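Local coordinates for protein DNA-entry nuclease (Competence-specific nuclease) (Streptococcus agalactiae ILRI112, PDB 4QGO) that probably cleaves DNA, and perhaps RNA, without sequence specificity, as a metal-dependent nuclease of the beta-beta-alpha (His-Me finger) family, at residues 168-173 and 198-203; 20-25 and 34-39; 73-78 and 162-167; 106-111 and 211-216. The protein carries 1 engineered substitution. All coordinates share one frame; numbering follows the deposited sequence. Where two conformers were deposited one is given.

Interaction 1. Residues 168-173 and 198-203; sequences KRVRYR and GTLEFN. With SO4 (sulfate ion), chain C.
Lys168 meets Thr199 with the far half of its chain. From CB, which points at segment 198-203, the aliphatic part runs out extended through CG; CD then passes Thr199 OG1 at 3.6 Å and CE comes to 3.3 Å from the same oxygen. A turn at the last bond (chi4 -56°) directs NZ to Asp197, whose OD2 it meets in a salt bridge, while Asp197 OD1 is hydrogen-bonded to Thr199 OG1. One carboxylate thus serves both residues, and a lysine is long enough to reach it. Further along, Val170 CG1 rests against Leu200 CD2 at 4.1 Å, and Tyr172 CE1 approaches Phe202 CZ at 4.5 Å, each atom lying oblique to the other ring. Strands 170-177 and 201-207 both pair antiparallel with strand 188-195 between them in the seven-stranded sheet. The two short segments therefore run nearly parallel, 17° apart end to end, without sharing backbone bonds, and only side chains bridge the gap. From helix 153-165, Ala163 packs on Leu200 and Val160 on Phe202, so apolar residues suit this face; Glu157 touches Tyr172. Arg171 and Arg173 gather instead round a sulfate, probably from the crystallisation liquor: Arg173 NH1 donates to O4, which lies in the guanidinium plane, at 2.8 Å, Arg171 NH2 weakly to the same O4 at 3.0 Å, and Asn67 ND2 adds another bond to the ion.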
loop_
_atom_site.group_PDB
_atom_site.type_symbol
_atom_site.label_atom_id
_atom_site.label_comp_id
_atom_site.label_asym_id
_atom_site.label_seq_id
_atom_site.Cartn_x
_atom_site.Cartn_y
_atom_site.Cartn_z
ATOM N N LYS A 168 -13.371 5.211 -15.665
ATOM C CA LYS A 168 -12.509 6.331 -15.308
ATOM C C LYS A 168 -11.040 5.992 -15.561
ATOM O O LYS A 168 -10.643 4.824 -15.547
ATOM C CB LYS A 168 -12.718 6.738 -13.854
ATOM C CG LYS A 168 -14.158 7.139 -13.568
ATOM C CD LYS A 168 -14.296 7.766 -12.203
ATOM C CE LYS A 168 -15.766 7.972 -11.862
ATOM N NZ LYS A 168 -16.460 8.794 -12.901
ATOM N N ARG A 169 -10.254 7.023 -15.833
ATOM C CA ARG A 169 -8.800 6.926 -15.923
ATOM C C ARG A 169 -8.237 7.357 -14.577
ATOM O O ARG A 169 -8.520 8.458 -14.107
ATOM C CB ARG A 169 -8.264 7.858 -17.008
ATOM C CG ARG A 169 -8.556 7.403 -18.432
ATOM C CD ARG A 169 -7.334 6.734 -19.044
ATOM N NE ARG A 169 -6.272 7.694 -19.321
ATOM C CZ ARG A 169 -5.094 7.379 -19.848
ATOM N NH1 ARG A 169 -4.788 6.109 -20.136
ATOM N NH2 ARG A 169 -4.203 8.330 -20.059
ATOM N N VAL A 170 -7.461 6.484 -13.950
ATOM C CA VAL A 170 -6.966 6.771 -12.605
ATOM C C VAL A 170 -5.444 6.762 -12.559
ATOM O O VAL A 170 -4.810 5.745 -12.815
ATOM C CB VAL A 170 -7.531 5.781 -11.566
ATOM C CG1 VAL A 170 -7.031 6.163 -10.175
ATOM C CG2 VAL A 170 -9.055 5.806 -11.591
ATOM N N ARG A 171 -4.865 7.921 -12.257
ATOM C CA ARG A 171 -3.434 8.024 -11.993
ATOM C C ARG A 171 -3.215 7.592 -10.533
ATOM O O ARG A 171 -3.948 8.002 -9.649
ATOM C CB ARG A 171 -2.970 9.462 -12.242
ATOM C CG ARG A 171 -1.494 9.715 -12.024
ATOM C CD ARG A 171 -0.591 9.078 -13.102
ATOM N NE ARG A 171 0.776 9.514 -12.843
ATOM C CZ ARG A 171 1.595 8.947 -11.963
ATOM N NH1 ARG A 171 1.220 7.858 -11.294
ATOM N NH2 ARG A 171 2.799 9.455 -11.759
ATOM N N TYR A 172 -2.220 6.736 -10.301
ATOM C CA TYR A 172 -2.090 5.997 -9.038
ATOM C C TYR A 172 -0.621 5.909 -8.658
ATOM O O TYR A 172 0.233 5.651 -9.512
ATOM C CB TYR A 172 -2.651 4.587 -9.261
ATOM C CG TYR A 172 -2.879 3.683 -8.055
ATOM C CD1 TYR A 172 -3.506 4.146 -6.903
ATOM C CD2 TYR A 172 -2.540 2.333 -8.113
ATOM C CE1 TYR A 172 -3.739 3.291 -5.821
ATOM C CE2 TYR A 172 -2.779 1.479 -7.045
ATOM C CZ TYR A 172 -3.383 1.958 -5.911
ATOM O OH TYR A 172 -3.627 1.114 -4.839
ATOM N N ARG A 173 -0.321 6.134 -7.381
ATOM C CA ARG A 173 1.049 6.067 -6.891
ATOM C C ARG A 173 1.056 5.420 -5.516
ATOM O O ARG A 173 0.340 5.857 -4.617
ATOM C CB ARG A 173 1.692 7.460 -6.847
ATOM C CG ARG A 173 3.166 7.483 -6.400
ATOM C CD ARG A 173 3.835 8.824 -6.743
ATOM N NE ARG A 173 3.163 9.972 -6.126
ATOM C CZ ARG A 173 3.125 11.198 -6.645
ATOM N NH1 ARG A 173 3.719 11.468 -7.811
ATOM N NH2 ARG A 173 2.482 12.168 -6.004
ATOM N N GLY A 198 -11.641 14.034 -11.892
ATOM C CA GLY A 198 -11.521 14.627 -10.574
ATOM C C GLY A 198 -12.449 14.077 -9.502
ATOM O O GLY A 198 -12.389 14.521 -8.348
ATOM N N THR A 199 -13.314 13.131 -9.862
ATOM C CA THR A 199 -14.308 12.643 -8.906
ATOM C C THR A 199 -13.699 11.701 -7.873
ATOM O O THR A 199 -14.232 11.543 -6.770
ATOM C CB THR A 199 -15.499 11.926 -9.578
ATOM O OG1 THR A 199 -15.025 10.789 -10.308
ATOM C CG2 THR A 199 -16.243 12.866 -10.522
ATOM N N LEU A 200 -12.592 11.061 -8.239
ATOM C CA LEU A 200 -11.845 10.257 -7.282
ATOM C C LEU A 200 -10.532 10.938 -6.949
ATOM O O LEU A 200 -9.748 11.267 -7.844
ATOM C CB LEU A 200 -11.545 8.867 -7.841
ATOM C CG LEU A 200 -10.705 7.963 -6.927
ATOM C CD1 LEU A 200 -11.492 7.591 -5.690
ATOM C CD2 LEU A 200 -10.247 6.705 -7.668
ATOM N N GLU A 201 -10.291 11.148 -5.662
ATOM C CA GLU A 201 -8.999 11.668 -5.226
ATOM C C GLU A 201 -8.759 11.300 -3.778
ATOM O O GLU A 201 -9.611 11.539 -2.929
ATOM C CB GLU A 201 -8.907 13.186 -5.412
ATOM C CG GLU A 201 -7.529 13.730 -5.039
ATOM C CD GLU A 201 -7.287 15.162 -5.473
ATOM O OE1 GLU A 201 -8.152 15.746 -6.160
ATOM O OE2 GLU A 201 -6.204 15.706 -5.132
ATOM N N PHE A 202 -7.611 10.702 -3.502
ATOM C CA PHE A 202 -7.229 10.451 -2.118
ATOM C C PHE A 202 -5.718 10.466 -1.932
ATOM O O PHE A 202 -4.958 10.329 -2.894
ATOM C CB PHE A 202 -7.868 9.163 -1.541
ATOM C CG PHE A 202 -7.497 7.886 -2.264
ATOM C CD1 PHE A 202 -6.240 7.317 -2.115
ATOM C CD2 PHE A 202 -8.441 7.219 -3.033
ATOM C CE1 PHE A 202 -5.913 6.130 -2.746
ATOM C CE2 PHE A 202 -8.129 6.019 -3.664
ATOM C CZ PHE A 202 -6.865 5.469 -3.518
ATOM N N ASN A 203 -5.297 10.643 -0.681
ATOM C CA ASN A 203 -3.896 10.673 -0.313
ATOM C C ASN A 203 -3.853 10.164 1.118
ATOM O O ASN A 203 -4.228 10.882 2.049
ATOM C CB ASN A 203 -3.340 12.104 -0.407
ATOM C CG ASN A 203 -1.836 12.150 -0.273
ATOM O OD1 ASN A 203 -1.206 11.173 0.134
ATOM N ND2 ASN A 203 -1.244 13.293 -0.614
HETATM S S SO4 C . 6.495 10.326 -9.819
HETATM O O1 SO4 C . 6.986 9.365 -8.844
HETATM O O2 SO4 C . 7.120 10.087 -11.110
HETATM O O3 SO4 C . 6.803 11.698 -9.398
HETATM O O4 SO4 C . 5.054 10.191 -9.972
#

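Interaction 2. Residues 20-25 and 34-39; sequences NAIGNL and YELNNN
Ile22 holds CG1 between its backbone N and carbonyl carbon (chi1 68°) with CD1 extended beyond, and Leu36 turns CG away from its own carbonyl carbon (chi1 -50°); these torsions send CD1 of Ile22 and the methyls of Leu36 toward each other between helix end and hairpin. The contact joins the end of helix 12-22 to the beta-hairpin of strands 27-30 and 33-36 that follows it, at the border of the large sheet. Ile22 CD1 sits against both Leu36 methyls, 3.7 Å from CD2 and 4.0 Å from CD1, a purely apolar fit. Gly23 lets the chain leave the helix with a positive phi (88°) that glycine alone accepts easily here, and an inverse gamma turn centred on Asn24 brings Leu25 back toward the hairpin. On the other side Asn37, Asn38 and Asn39 all have positive phi, which asparagine tolerates well, and Asn39 N closes the turn on Leu36 O at 2.8 Å. Asn37 gives its ND2 to Gln40 O, while its OD1 lies 3.8 Å from Leu25 CD2.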
loop_
_atom_site.group_PDB
_atom_site.type_symbol
_atom_site.label_atom_id
_atom_site.label_comp_id
_atom_site.label_asym_id
_atom_site.label_seq_id
_atom_site.Cartn_x
_atom_site.Cartn_y
_atom_site.Cartn_z
ATOM N N ASN A 20 8.503 12.269 9.126
ATOM C CA ASN A 20 9.815 12.184 8.491
ATOM C C ASN A 20 9.738 11.622 7.078
ATOM O O ASN A 20 10.529 11.990 6.209
ATOM C CB ASN A 20 10.768 11.319 9.318
ATOM C CG ASN A 20 11.094 11.928 10.670
ATOM O OD1 ASN A 20 10.988 13.140 10.861
ATOM N ND2 ASN A 20 11.504 11.085 11.615
ATOM N N ALA A 21 8.785 10.724 6.851
ATOM C CA ALA A 21 8.676 10.043 5.568
ATOM C C ALA A 21 7.924 10.845 4.509
ATOM O O ALA A 21 8.199 10.706 3.318
ATOM C CB ALA A 21 8.026 8.691 5.758
ATOM N N ILE A 22 6.977 11.677 4.924
ATOM C CA ILE A 22 6.159 12.409 3.953
ATOM C C ILE A 22 6.409 13.915 3.941
ATOM O O ILE A 22 5.832 14.630 3.123
ATOM C CB ILE A 22 4.642 12.175 4.165
ATOM C CG1 ILE A 22 4.186 12.821 5.473
ATOM C CG2 ILE A 22 4.307 10.686 4.119
ATOM C CD1 ILE A 22 2.690 12.776 5.697
ATOM N N GLY A 23 7.248 14.396 4.853
ATOM C CA GLY A 23 7.503 15.825 4.964
ATOM C C GLY A 23 6.516 16.509 5.891
ATOM O O GLY A 23 5.772 15.852 6.618
ATOM N N ASN A 24 6.497 17.836 5.872
ATOM C CA ASN A 24 5.611 18.566 6.769
ATOM C C ASN A 24 4.214 18.749 6.181
ATOM O O ASN A 24 3.694 19.863 6.131
ATOM C CB ASN A 24 6.218 19.915 7.160
ATOM C CG ASN A 24 5.719 20.404 8.506
ATOM O OD1 ASN A 24 5.240 19.619 9.325
ATOM N ND2 ASN A 24 5.828 21.707 8.742
ATOM N N LEU A 25 3.627 17.651 5.711
ATOM C CA LEU A 25 2.242 17.657 5.256
ATOM C C LEU A 25 1.323 17.446 6.444
ATOM O O LEU A 25 1.678 16.736 7.388
ATOM C CB LEU A 25 1.993 16.532 4.252
ATOM C CG LEU A 25 2.596 16.602 2.849
ATOM C CD1 LEU A 25 2.199 15.364 2.057
ATOM C CD2 LEU A 25 2.139 17.862 2.133
ATOM N N TYR A 34 -4.233 7.152 8.093
ATOM C CA TYR A 34 -3.902 8.574 8.112
ATOM C C TYR A 34 -4.250 9.209 6.776
ATOM O O TYR A 34 -3.711 8.823 5.732
ATOM C CB TYR A 34 -2.421 8.796 8.452
ATOM C CG TYR A 34 -2.112 8.584 9.911
ATOM C CD1 TYR A 34 -2.251 9.620 10.826
ATOM C CD2 TYR A 34 -1.691 7.348 10.379
ATOM C CE1 TYR A 34 -1.986 9.423 12.171
ATOM C CE2 TYR A 34 -1.425 7.142 11.723
ATOM C CZ TYR A 34 -1.568 8.186 12.611
ATOM O OH TYR A 34 -1.300 7.989 13.948
ATOM N N GLU A 35 -5.162 10.169 6.821
ATOM C CA GLU A 35 -5.450 11.010 5.682
ATOM C C GLU A 35 -4.340 12.055 5.639
ATOM O O GLU A 35 -4.022 12.665 6.671
ATOM C CB GLU A 35 -6.812 11.672 5.873
ATOM C CG GLU A 35 -7.262 12.558 4.737
ATOM C CD GLU A 35 -8.577 13.265 5.040
ATOM O OE1 GLU A 35 -8.844 14.318 4.423
ATOM O OE2 GLU A 35 -9.342 12.779 5.904
ATOM N N LEU A 36 -3.739 12.246 4.465
ATOM C CA LEU A 36 -2.628 13.185 4.320
ATOM C C LEU A 36 -3.041 14.366 3.469
ATOM O O LEU A 36 -3.738 14.195 2.470
ATOM C CB LEU A 36 -1.454 12.497 3.613
ATOM C CG LEU A 36 -1.017 11.148 4.181
ATOM C CD1 LEU A 36 0.181 10.634 3.392
ATOM C CD2 LEU A 36 -0.696 11.254 5.661
ATOM N N ASN A 37 -2.599 15.564 3.860
ATOM C CA ASN A 37 -2.789 16.743 3.008
ATOM C C ASN A 37 -4.254 16.968 2.621
ATOM O O ASN A 37 -4.557 17.332 1.481
ATOM C CB ASN A 37 -1.921 16.619 1.742
ATOM C CG ASN A 37 -1.715 17.946 1.029
ATOM O OD1 ASN A 37 -1.508 18.980 1.658
ATOM N ND2 ASN A 37 -1.759 17.912 -0.298
ATOM N N ASN A 38 -5.149 16.749 3.582
ATOM C CA ASN A 38 -6.582 16.889 3.365
ATOM C C ASN A 38 -7.096 16.055 2.196
ATOM O O ASN A 38 -8.043 16.434 1.505
ATOM C CB ASN A 38 -6.962 18.358 3.223
ATOM C CG ASN A 38 -6.599 19.153 4.454
ATOM O OD1 ASN A 38 -7.247 19.026 5.495
ATOM N ND2 ASN A 38 -5.547 19.955 4.359
ATOM N N ASN A 39 -6.451 14.908 2.011
ATOM C CA ASN A 39 -6.807 13.935 0.974
ATOM C C ASN A 39 -6.463 14.378 -0.455
ATOM O O ASN A 39 -6.918 13.770 -1.419
ATOM C CB ASN A 39 -8.289 13.523 1.096
ATOM C CG ASN A 39 -8.506 12.024 1.012
ATOM O OD1 ASN A 39 -7.582 11.225 1.151
ATOM N ND2 ASN A 39 -9.757 11.640 0.795
#

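Interaction 3. Residues 73-78 and 162-167; sequences TIRQYQ and KAVDQN
Val164 points from helix 153-165 toward Arg75, and its CG1 packs at 3.9 Å from Arg75 CD, against the aliphatic part of that chain. A compact apolar side chain suits this buried place between the arginine's methylenes and Val170. Asp165 comes next and carries the polar contact. Arg75 is bent at chi2 (80°), which lays its guanidinium side-on to the carboxylate: NE donates to OD1 at 2.8 Å, somewhat tilted, and NH2 to OD2 at 2.9 Å, almost straight at 174° and on the syn lone pair. This two-pronged salt bridge fixes the carboxylate rotation. Tyr77 OH also donates to Asp165 OD1, at 2.7 Å, from above the carboxylate plane and from the face opposite to NE. The tyrosine ring covers one face of the guanidinium, with Tyr77 CE1 3.1 Å above its plane and shifted toward the rim; Arg75 NH1 goes on to Ala117 O. Near a helix C-terminus an aspartate would be disfavoured by the helix dipole, which the arginine probably offsets. Asn167, with the positive phi that asparagine accepts, returns its N to Val164 O at 2.9 Å. Asp165 thus joins the loop after strand 66-70 to a helix end closed by a Schellman motif, a common helix ending, with Asn167 as its C-prime residue and Lys168 N returning to Ala163 O.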
loop_
_atom_site.group_PDB
_atom_site.type_symbol
_atom_site.label_atom_id
_atom_site.label_comp_id
_atom_site.label_asym_id
_atom_site.label_seq_id
_atom_site.Cartn_x
_atom_site.Cartn_y
_atom_site.Cartn_z
ATOM N N THR A 73 -8.123 -0.935 -20.142
ATOM C CA THR A 73 -7.238 -1.710 -21.012
ATOM C C THR A 73 -6.246 -2.598 -20.261
ATOM O O THR A 73 -5.703 -3.538 -20.841
ATOM C CB THR A 73 -6.455 -0.838 -22.031
ATOM O OG1 THR A 73 -5.448 -0.070 -21.352
ATOM C CG2 THR A 73 -7.396 0.090 -22.804
ATOM N N ILE A 74 -5.990 -2.308 -18.984
ATOM C CA ILE A 74 -5.074 -3.144 -18.207
ATOM C C ILE A 74 -5.718 -3.773 -16.971
ATOM O O ILE A 74 -5.085 -4.550 -16.262
ATOM C CB ILE A 74 -3.761 -2.411 -17.830
ATOM C CG1 ILE A 74 -4.024 -1.219 -16.905
ATOM C CG2 ILE A 74 -3.031 -1.966 -19.089
ATOM C CD1 ILE A 74 -2.739 -0.618 -16.340
ATOM N N ARG A 75 -6.987 -3.444 -16.742
ATOM C CA ARG A 75 -7.795 -4.054 -15.706
ATOM C C ARG A 75 -7.886 -5.562 -15.920
ATOM O O ARG A 75 -8.076 -6.030 -17.048
ATOM C CB ARG A 75 -9.190 -3.423 -15.748
ATOM C CG ARG A 75 -10.181 -3.967 -14.741
ATOM C CD ARG A 75 -10.022 -3.385 -13.339
ATOM N NE ARG A 75 -11.217 -3.717 -12.564
ATOM C CZ ARG A 75 -11.403 -4.857 -11.903
ATOM N NH1 ARG A 75 -10.452 -5.784 -11.857
ATOM N NH2 ARG A 75 -12.557 -5.062 -11.275
ATOM N N GLN A 76 -7.736 -6.318 -14.839
ATOM C CA GLN A 76 -7.772 -7.772 -14.904
ATOM C C GLN A 76 -8.914 -8.320 -14.055
ATOM O O GLN A 76 -8.852 -8.304 -12.821
ATOM C CB GLN A 76 -6.423 -8.342 -14.456
ATOM C CG GLN A 76 -6.362 -9.861 -14.333
ATOM C CD GLN A 76 -6.574 -10.593 -15.646
ATOM O OE1 GLN A 76 -7.680 -10.629 -16.183
ATOM N NE2 GLN A 76 -5.510 -11.201 -16.160
ATOM N N TYR A 77 -9.956 -8.808 -14.729
ATOM C CA TYR A 77 -11.139 -9.345 -14.056
ATOM C C TYR A 77 -10.976 -10.827 -13.767
ATOM O O TYR A 77 -11.658 -11.369 -12.895
ATOM C CB TYR A 77 -12.389 -9.119 -14.918
ATOM C CG TYR A 77 -12.737 -7.663 -15.117
ATOM C CD1 TYR A 77 -13.258 -6.912 -14.072
ATOM C CD2 TYR A 77 -12.553 -7.050 -16.347
ATOM C CE1 TYR A 77 -13.587 -5.569 -14.248
ATOM C CE2 TYR A 77 -12.873 -5.719 -16.535
ATOM C CZ TYR A 77 -13.391 -4.986 -15.481
ATOM O OH TYR A 77 -13.701 -3.654 -15.671
ATOM N N GLN A 78 -10.059 -11.475 -14.483
ATOM C CA GLN A 78 -9.929 -12.929 -14.395
ATOM C C GLN A 78 -8.965 -13.330 -13.304
ATOM O O GLN A 78 -8.203 -12.509 -12.790
ATOM C CB GLN A 78 -9.456 -13.515 -15.724
ATOM C CG GLN A 78 -10.280 -13.095 -16.914
ATOM C CD GLN A 78 -10.032 -13.978 -18.115
ATOM O OE1 GLN A 78 -9.262 -13.629 -19.010
ATOM N NE2 GLN A 78 -10.681 -15.139 -18.137
ATOM N N LYS A 162 -13.432 0.278 -8.485
ATOM C CA LYS A 162 -14.786 0.693 -8.836
ATOM C C LYS A 162 -14.774 1.867 -9.811
ATOM O O LYS A 162 -15.603 1.929 -10.725
ATOM C CB LYS A 162 -15.604 0.996 -7.579
ATOM C CG LYS A 162 -15.971 -0.275 -6.824
ATOM C CD LYS A 162 -16.594 0.007 -5.471
ATOM C CE LYS A 162 -16.881 -1.301 -4.739
ATOM N NZ LYS A 162 -17.616 -1.071 -3.464
ATOM N N ALA A 163 -13.824 2.784 -9.637
ATOM C CA ALA A 163 -13.670 3.913 -10.548
ATOM C C ALA A 163 -13.302 3.448 -11.954
ATOM O O ALA A 163 -13.900 3.883 -12.951
ATOM C CB ALA A 163 -12.619 4.879 -10.003
ATOM N N VAL A 164 -12.306 2.574 -12.047
ATOM C CA VAL A 164 -11.905 2.041 -13.344
ATOM C C VAL A 164 -13.084 1.315 -13.993
ATOM O O VAL A 164 -13.277 1.400 -15.214
ATOM C CB VAL A 164 -10.686 1.092 -13.217
ATOM C CG1 VAL A 164 -10.476 0.293 -14.500
ATOM C CG2 VAL A 164 -9.432 1.888 -12.868
ATOM N N ASP A 165 -13.896 0.649 -13.175
ATOM C CA ASP A 165 -15.020 -0.128 -13.695
ATOM C C ASP A 165 -16.152 0.777 -14.187
ATOM O O ASP A 165 -17.061 0.324 -14.894
ATOM C CB ASP A 165 -15.487 -1.142 -12.650
ATOM C CG ASP A 165 -14.502 -2.293 -12.487
ATOM O OD1 ASP A 165 -13.592 -2.400 -13.333
ATOM O OD2 ASP A 165 -14.634 -3.094 -11.533
ATOM N N GLN A 166 -16.092 2.044 -13.790
ATOM C CA GLN A 166 -17.012 3.071 -14.275
ATOM C C GLN A 166 -16.382 3.847 -15.427
ATOM O O GLN A 166 -16.810 4.957 -15.740
ATOM C CB GLN A 166 -17.387 4.036 -13.151
ATOM C CG GLN A 166 -18.234 3.434 -12.047
ATOM C CD GLN A 166 -18.432 4.389 -10.890
ATOM O OE1 GLN A 166 -17.615 5.282 -10.662
ATOM N NE2 GLN A 166 -19.521 4.208 -10.151
ATOM N N ASN A 167 -15.351 3.260 -16.032
ATOM C CA ASN A 167 -14.664 3.836 -17.193
ATOM C C ASN A 167 -13.848 5.093 -16.896
ATOM O O ASN A 167 -13.645 5.933 -17.768
ATOM C CB ASN A 167 -15.649 4.095 -18.340
ATOM C CG ASN A 167 -16.376 2.842 -18.767
ATOM O OD1 ASN A 167 -15.761 1.800 -18.965
ATOM N ND2 ASN A 167 -17.694 2.934 -18.901
#

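Interaction 4. Residues 106-111 and 211-216; sequences HAVDKG and ASYTMD
Tyr213 lays the CE2 side of its ring against Ala107, with CE2 3.5 Å from Ala107 CB, an approach that is oblique to the ring. The small methyl allows the phenol to come this close, and its OH then donates to Ala107 O at 2.7 Å, reaching the oxygen from 50° above the carbonyl plane. A chi1 of 67° swings the ring between the tyrosine's own N and carbonyl carbon and so carries it across to the other segment. Val108 CG1 lies beside the same hydroxyl at 4.0 Å and touches Met215 CE at 3.9 Å; the methionine chain is extended up to its last bond, where a bend (chi3 -77°) brings the terminal methyl of this flexible chain to the valine. Ile222, from the strand paired with 213-215, packs on all four residues. The strand entered at Val108 pairs with 135-139 and is followed by helix 140-144, consistent with the beta-beta-alpha metal finger of this family; Asp109-Lys110-Gly111 resemble the start of its Asp-Arg-Gly-His signature. Beside the packing, His106 NE2 donates to Asp109 OD1 at 2.6 Å, close to the imidazole plane and on the syn lone pair. Gln144 NE2 binds Asp109 OD2, while Gln97 bridges the backbone of Ala107 and Val108, accepting from Ala107 N through OE1 and donating to Val108 O through NE2.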
loop_
_atom_site.group_PDB
_atom_site.type_symbol
_atom_site.label_atom_id
_atom_site.label_comp_id
_atom_site.label_asym_id
_atom_site.label_seq_id
_atom_site.Cartn_x
_atom_site.Cartn_y
_atom_site.Cartn_z
ATOM N N HIS A 106 -3.214 -15.403 11.082
ATOM C CA HIS A 106 -1.797 -15.264 10.755
ATOM C C HIS A 106 -1.451 -13.782 10.751
ATOM O O HIS A 106 -2.338 -12.934 10.663
ATOM C CB HIS A 106 -1.481 -15.879 9.402
ATOM C CG HIS A 106 -2.225 -15.247 8.273
ATOM N ND1 HIS A 106 -3.489 -15.647 7.898
ATOM C CD2 HIS A 106 -1.892 -14.227 7.445
ATOM C CE1 HIS A 106 -3.899 -14.905 6.884
ATOM N NE2 HIS A 106 -2.948 -14.036 6.592
ATOM N N ALA A 107 -0.163 -13.474 10.838
ATOM C CA ALA A 107 0.275 -12.093 11.050
ATOM C C ALA A 107 0.453 -11.296 9.762
ATOM O O ALA A 107 0.060 -10.129 9.708
ATOM C CB ALA A 107 1.559 -12.063 11.843
ATOM N N VAL A 108 1.033 -11.918 8.738
ATOM C CA VAL A 108 1.430 -11.178 7.533
ATOM C C VAL A 108 0.982 -11.824 6.226
ATOM O O VAL A 108 0.784 -13.038 6.159
ATOM C CB VAL A 108 2.952 -10.930 7.476
ATOM C CG1 VAL A 108 3.384 -9.997 8.601
ATOM C CG2 VAL A 108 3.736 -12.249 7.519
ATOM N N ASP A 109 0.821 -10.971 5.212
ATOM C CA ASP A 109 0.446 -11.362 3.858
ATOM C C ASP A 109 1.484 -10.801 2.902
ATOM O O ASP A 109 2.141 -9.803 3.197
ATOM C CB ASP A 109 -0.894 -10.728 3.454
ATOM C CG ASP A 109 -2.078 -11.287 4.210
ATOM O OD1 ASP A 109 -1.988 -12.406 4.746
ATOM O OD2 ASP A 109 -3.127 -10.607 4.228
ATOM N N LYS A 110 1.637 -11.457 1.761
ATOM C CA LYS A 110 2.378 -10.873 0.661
ATOM C C LYS A 110 1.557 -9.680 0.217
ATOM O O LYS A 110 0.453 -9.827 -0.309
ATOM C CB LYS A 110 2.540 -11.882 -0.470
ATOM C CG LYS A 110 3.498 -13.015 -0.122
ATOM C CD LYS A 110 3.451 -14.137 -1.156
ATOM C CE LYS A 110 4.233 -15.352 -0.677
ATOM N NZ LYS A 110 3.855 -16.595 -1.412
ATOM N N GLY A 111 2.080 -8.489 0.474
ATOM C CA GLY A 111 1.351 -7.281 0.110
ATOM C C GLY A 111 1.797 -6.648 -1.198
ATOM O O GLY A 111 2.902 -6.119 -1.286
ATOM N N ALA A 211 -3.530 -4.795 15.475
ATOM C CA ALA A 211 -3.811 -4.429 16.868
ATOM C C ALA A 211 -3.240 -5.419 17.884
ATOM O O ALA A 211 -2.899 -5.044 19.004
ATOM C CB ALA A 211 -5.302 -4.258 17.083
ATOM N N SER A 212 -3.099 -6.676 17.481
ATOM C CA SER A 212 -2.764 -7.740 18.426
ATOM C C SER A 212 -1.273 -8.014 18.557
ATOM O O SER A 212 -0.877 -8.923 19.267
ATOM C CB SER A 212 -3.468 -9.041 18.027
ATOM O OG SER A 212 -2.833 -9.627 16.903
ATOM N N TYR A 213 -0.440 -7.240 17.871
ATOM C CA TYR A 213 0.992 -7.461 17.976
ATOM C C TYR A 213 1.801 -6.228 17.638
ATOM O O TYR A 213 1.263 -5.254 17.116
ATOM C CB TYR A 213 1.430 -8.656 17.114
ATOM C CG TYR A 213 1.317 -8.521 15.594
ATOM C CD1 TYR A 213 2.186 -7.697 14.863
ATOM C CD2 TYR A 213 0.409 -9.298 14.884
ATOM C CE1 TYR A 213 2.100 -7.618 13.483
ATOM C CE2 TYR A 213 0.324 -9.231 13.493
ATOM C CZ TYR A 213 1.182 -8.395 12.802
ATOM O OH TYR A 213 1.116 -8.331 11.430
ATOM N N THR A 214 3.097 -6.283 17.925
ATOM C CA THR A 214 4.011 -5.262 17.444
ATOM C C THR A 214 5.057 -5.893 16.538
ATOM O O THR A 214 5.354 -7.076 16.634
ATOM C CB THR A 214 4.685 -4.486 18.601
ATOM O OG1 THR A 214 5.355 -5.404 19.473
ATOM C CG2 THR A 214 3.644 -3.700 19.377
ATOM N N MET A 215 5.595 -5.088 15.634
ATOM C CA MET A 215 6.626 -5.541 14.716
ATOM C C MET A 215 7.862 -4.659 14.790
ATOM O O MET A 215 7.753 -3.444 14.904
ATOM C CB MET A 215 6.103 -5.535 13.279
ATOM C CG MET A 215 7.130 -6.068 12.281
ATOM S SD MET A 215 6.615 -5.930 10.562
ATOM C CE MET A 215 5.465 -7.287 10.416
ATOM N N ASP A 216 9.035 -5.282 14.728
ATOM C CA ASP A 216 10.292 -4.564 14.547
ATOM C C ASP A 216 10.484 -4.433 13.041
ATOM O O ASP A 216 10.726 -5.431 12.357
ATOM C CB ASP A 216 11.439 -5.377 15.157
ATOM C CG ASP A 216 12.774 -4.650 15.101
ATOM O OD1 ASP A 216 12.894 -3.657 14.354
ATOM O OD2 ASP A 216 13.718 -5.078 15.804
#

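In the fold
Interactions 1 and 2 meet in the large sheet, where strands 201-207 and 33-36 are neighbours: Asn203 O lies 2.8 Å from Leu36 N, a probable hydrogen bond. Interaction 3 adjoins interaction 1 from the helix side, its segment 162-167 running directly into 168-173; Lys168 N to Ala163 O measures 3.1 Å, and Ala163 CB packs on Leu200 CD2 at 3.8 Å. Interaction 4 stands apart, its centre about 28 Å from that of interaction 1 and about 30 Å from that of interaction 3, across the chain's centre from both. Its segment 106-111 enters the first strand of the probable catalytic beta-beta-alpha element, whereas the sulfate belongs to interaction 1.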